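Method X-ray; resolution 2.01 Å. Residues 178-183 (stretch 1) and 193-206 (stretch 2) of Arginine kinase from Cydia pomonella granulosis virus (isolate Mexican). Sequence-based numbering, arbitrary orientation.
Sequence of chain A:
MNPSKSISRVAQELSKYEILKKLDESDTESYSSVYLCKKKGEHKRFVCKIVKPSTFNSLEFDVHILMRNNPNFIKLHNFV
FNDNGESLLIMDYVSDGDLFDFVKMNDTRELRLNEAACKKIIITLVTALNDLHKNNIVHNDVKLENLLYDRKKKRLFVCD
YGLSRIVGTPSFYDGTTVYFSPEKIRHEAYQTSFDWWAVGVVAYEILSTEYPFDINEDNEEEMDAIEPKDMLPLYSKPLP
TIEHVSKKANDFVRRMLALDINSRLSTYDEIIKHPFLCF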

# COMPACT_ATOMS: atom_id res chain seq x y z
N VAL A 178 11.28 18.52 11.84
CA VAL A 178 12.61 19.04 11.55
C VAL A 178 13.29 18.25 10.44
O VAL A 178 14.41 18.57 10.03
CB VAL A 178 13.50 19.06 12.81
CG1 VAL A 178 12.99 20.10 13.81
CG2 VAL A 178 13.56 17.68 13.45
N TYR A 179 12.63 17.20 9.95
CA TYR A 179 13.09 16.48 8.78
C TYR A 179 12.25 16.79 7.54
O TYR A 179 12.47 16.19 6.49
CB TYR A 179 13.08 14.97 9.04
CG TYR A 179 14.22 14.46 9.91
CD1 TYR A 179 14.10 14.43 11.29
CD2 TYR A 179 15.41 14.01 9.35
CE1 TYR A 179 15.13 13.96 12.09
CE2 TYR A 179 16.45 13.55 10.14
CZ TYR A 179 16.30 13.52 11.51
OH TYR A 179 17.33 13.06 12.31
N PHE A 180 11.29 17.72 7.65
CA PHE A 180 10.39 18.01 6.54
C PHE A 180 11.13 18.73 5.42
O PHE A 180 11.80 19.74 5.66
CB PHE A 180 9.23 18.89 6.99
CG PHE A 180 8.15 18.17 7.75
CD1 PHE A 180 8.33 16.88 8.22
CD2 PHE A 180 6.94 18.80 8.01
CE1 PHE A 180 7.32 16.24 8.93
CE2 PHE A 180 5.94 18.17 8.72
CZ PHE A 180 6.13 16.88 9.18
N SER A 181 10.98 18.24 4.18
CA SER A 181 11.52 18.94 3.03
C SER A 181 10.68 20.19 2.72
O SER A 181 9.53 20.30 3.16
CB SER A 181 11.52 18.03 1.81
OG SER A 181 10.20 17.86 1.30
N PRO A 182 11.24 21.14 1.97
CA PRO A 182 10.42 22.30 1.55
C PRO A 182 9.11 21.88 0.92
O PRO A 182 8.07 22.50 1.15
CB PRO A 182 11.33 23.04 0.56
CG PRO A 182 12.74 22.64 0.96
CD PRO A 182 12.62 21.20 1.43
N GLU A 183 9.14 20.81 0.12
CA GLU A 183 7.95 20.37 -0.59
C GLU A 183 6.91 19.79 0.36
O GLU A 183 5.71 20.02 0.18
CB GLU A 183 8.34 19.34 -1.65
CG GLU A 183 9.16 19.90 -2.81
CD GLU A 183 10.56 20.33 -2.40
OE1 GLU A 183 11.17 19.65 -1.54
OE2 GLU A 183 11.05 21.35 -2.93
N SER A 193 11.43 12.64 -3.25
CA SER A 193 12.25 13.74 -2.77
C SER A 193 12.06 13.98 -1.28
O SER A 193 12.97 14.47 -0.61
CB SER A 193 11.95 15.01 -3.56
OG SER A 193 10.68 15.55 -3.24
N PHE A 194 10.88 13.65 -0.75
CA PHE A 194 10.67 13.71 0.70
C PHE A 194 11.74 12.89 1.42
O PHE A 194 12.38 13.37 2.36
CB PHE A 194 9.29 13.17 1.07
CG PHE A 194 8.15 14.10 0.76
CD1 PHE A 194 8.26 15.07 -0.21
CD2 PHE A 194 6.96 13.99 1.45
CE1 PHE A 194 7.21 15.92 -0.49
CE2 PHE A 194 5.89 14.82 1.18
CZ PHE A 194 6.02 15.79 0.21
N ASP A 195 11.91 11.64 0.99
CA ASP A 195 12.90 10.76 1.61
C ASP A 195 14.31 11.28 1.38
O ASP A 195 15.15 11.25 2.29
CB ASP A 195 12.76 9.34 1.05
CG ASP A 195 11.61 8.58 1.68
OD1 ASP A 195 11.05 9.05 2.69
OD2 ASP A 195 11.26 7.49 1.16
N TRP A 196 14.60 11.75 0.17
CA TRP A 196 15.96 12.18 -0.14
C TRP A 196 16.37 13.37 0.71
O TRP A 196 17.53 13.46 1.15
CB TRP A 196 16.09 12.51 -1.63
CG TRP A 196 15.88 11.29 -2.50
CD1 TRP A 196 15.18 11.23 -3.67
CD2 TRP A 196 16.37 9.97 -2.25
NE1 TRP A 196 15.21 9.95 -4.16
CE2 TRP A 196 15.93 9.16 -3.31
CE3 TRP A 196 17.14 9.39 -1.24
CZ2 TRP A 196 16.24 7.80 -3.39
CZ3 TRP A 196 17.44 8.04 -1.31
CH2 TRP A 196 16.99 7.26 -2.38
N TRP A 197 15.45 14.30 0.97
CA TRP A 197 15.76 15.42 1.85
C TRP A 197 16.11 14.92 3.25
O TRP A 197 17.10 15.36 3.85
CB TRP A 197 14.57 16.39 1.91
CG TRP A 197 14.79 17.55 2.83
CD1 TRP A 197 14.55 17.60 4.17
CD2 TRP A 197 15.27 18.85 2.46
NE1 TRP A 197 14.86 18.84 4.66
CE2 TRP A 197 15.31 19.63 3.64
CE3 TRP A 197 15.69 19.43 1.26
CZ2 TRP A 197 15.74 20.95 3.64
CZ3 TRP A 197 16.11 20.74 1.27
CH2 TRP A 197 16.13 21.49 2.45
N ALA A 198 15.30 14.00 3.78
CA ALA A 198 15.60 13.43 5.09
C ALA A 198 16.95 12.72 5.08
O ALA A 198 17.71 12.79 6.06
CB ALA A 198 14.49 12.47 5.51
N VAL A 199 17.26 12.01 3.99
CA VAL A 199 18.59 11.42 3.87
C VAL A 199 19.66 12.50 3.98
O VAL A 199 20.69 12.31 4.63
CB VAL A 199 18.71 10.64 2.54
CG1 VAL A 199 20.17 10.29 2.28
CG2 VAL A 199 17.85 9.39 2.58
N GLY A 200 19.43 13.64 3.33
CA GLY A 200 20.38 14.74 3.44
C GLY A 200 20.59 15.19 4.87
O GLY A 200 21.72 15.45 5.29
N VAL A 201 19.50 15.30 5.64
CA VAL A 201 19.65 15.70 7.04
C VAL A 201 20.43 14.64 7.80
O VAL A 201 21.32 14.95 8.59
CB VAL A 201 18.27 15.95 7.67
CG1 VAL A 201 18.42 16.29 9.15
CG2 VAL A 201 17.53 17.06 6.93
N VAL A 202 20.10 13.36 7.58
CA VAL A 202 20.83 12.28 8.24
C VAL A 202 22.31 12.35 7.88
O VAL A 202 23.18 12.19 8.75
CB VAL A 202 20.22 10.92 7.86
CG1 VAL A 202 21.08 9.79 8.40
CG2 VAL A 202 18.80 10.81 8.38
N ALA A 203 22.62 12.58 6.61
CA ALA A 203 24.01 12.63 6.18
C ALA A 203 24.75 13.77 6.87
O ALA A 203 25.87 13.61 7.35
CB ALA A 203 24.09 12.77 4.66
N TYR A 204 24.12 14.95 6.92
CA TYR A 204 24.73 16.07 7.62
C TYR A 204 24.97 15.73 9.09
O TYR A 204 26.00 16.08 9.66
CB TYR A 204 23.87 17.32 7.50
CG TYR A 204 24.60 18.58 7.90
CD1 TYR A 204 24.81 18.90 9.24
CD2 TYR A 204 25.11 19.44 6.94
CE1 TYR A 204 25.49 20.04 9.61
CE2 TYR A 204 25.78 20.59 7.30
CZ TYR A 204 25.97 20.89 8.63
OH TYR A 204 26.65 22.03 8.98
N GLU A 205 24.01 15.03 9.71
CA GLU A 205 24.10 14.77 11.14
C GLU A 205 25.21 13.77 11.46
O GLU A 205 25.99 13.98 12.39
CB GLU A 205 22.75 14.27 11.65
CG GLU A 205 21.70 15.36 11.71
CD GLU A 205 20.35 14.88 12.19
OE1 GLU A 205 19.85 13.88 11.63
OE2 GLU A 205 19.79 15.50 13.12
N ILE A 206 25.30 12.68 10.70
CA ILE A 206 26.34 11.71 11.01
C ILE A 206 27.72 12.25 10.65
O ILE A 206 28.71 11.95 11.32
CB ILE A 206 26.09 10.35 10.34
CG1 ILE A 206 25.97 10.48 8.82
CG2 ILE A 206 24.86 9.68 10.93
CD1 ILE A 206 25.88 9.13 8.12
O HOH W 1 14.87 19.64 7.59
O HOH W 2 11.00 15.21 4.08
O HOH W 3 10.89 17.04 -1.05

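Val178 makes no direct contact with the helix 193-206, but its carbonyl reaches it through water. Water 1 donates to Val178 O (2.7 Å) and accepts from Trp197 NE1 (3.0 Å), so the indole nitrogen is satisfied. Tyr179 lies along the helix. Its CE2 packs against Val201 CG1 at 3.5 Å and Val202 CG2 at 4.0 Å, and its CD2 is 4.2 Å from Ala198 CB. The small alanine fits where the backbones come close: Tyr179 CA and Ala198 CA are 5.4 Å apart. At the ring's end, Tyr179 OH is 2.7 Å from Glu205 OE1, close enough for a weak hydrogen bond, though its proton has another acceptor within reach. A phenol suits this place, with an apolar ring and a polar tip. The CA-to-CB bond of Phe180 points away from the helix, and its side chain adds little. Water 2 bridges Tyr179 O, Ser181 N and Phe194 O, joining the backbones of the two stretches. Ser181 and Pro182 cover one face of the Trp197 indole. Ser181 CA sits 3.5 Å from the centroid of the five-membered ring, and Pro182 CD 3.4 Å from that of the six-membered ring. Both are CH-pi contacts. Ser181 also caps the helix that follows. Glu183 points toward the other stretch, its CB 3.8 Å from Phe194 CE1. Water 3 links its carboxylate to Ser181 OG and Ser193 OG within this buried contact.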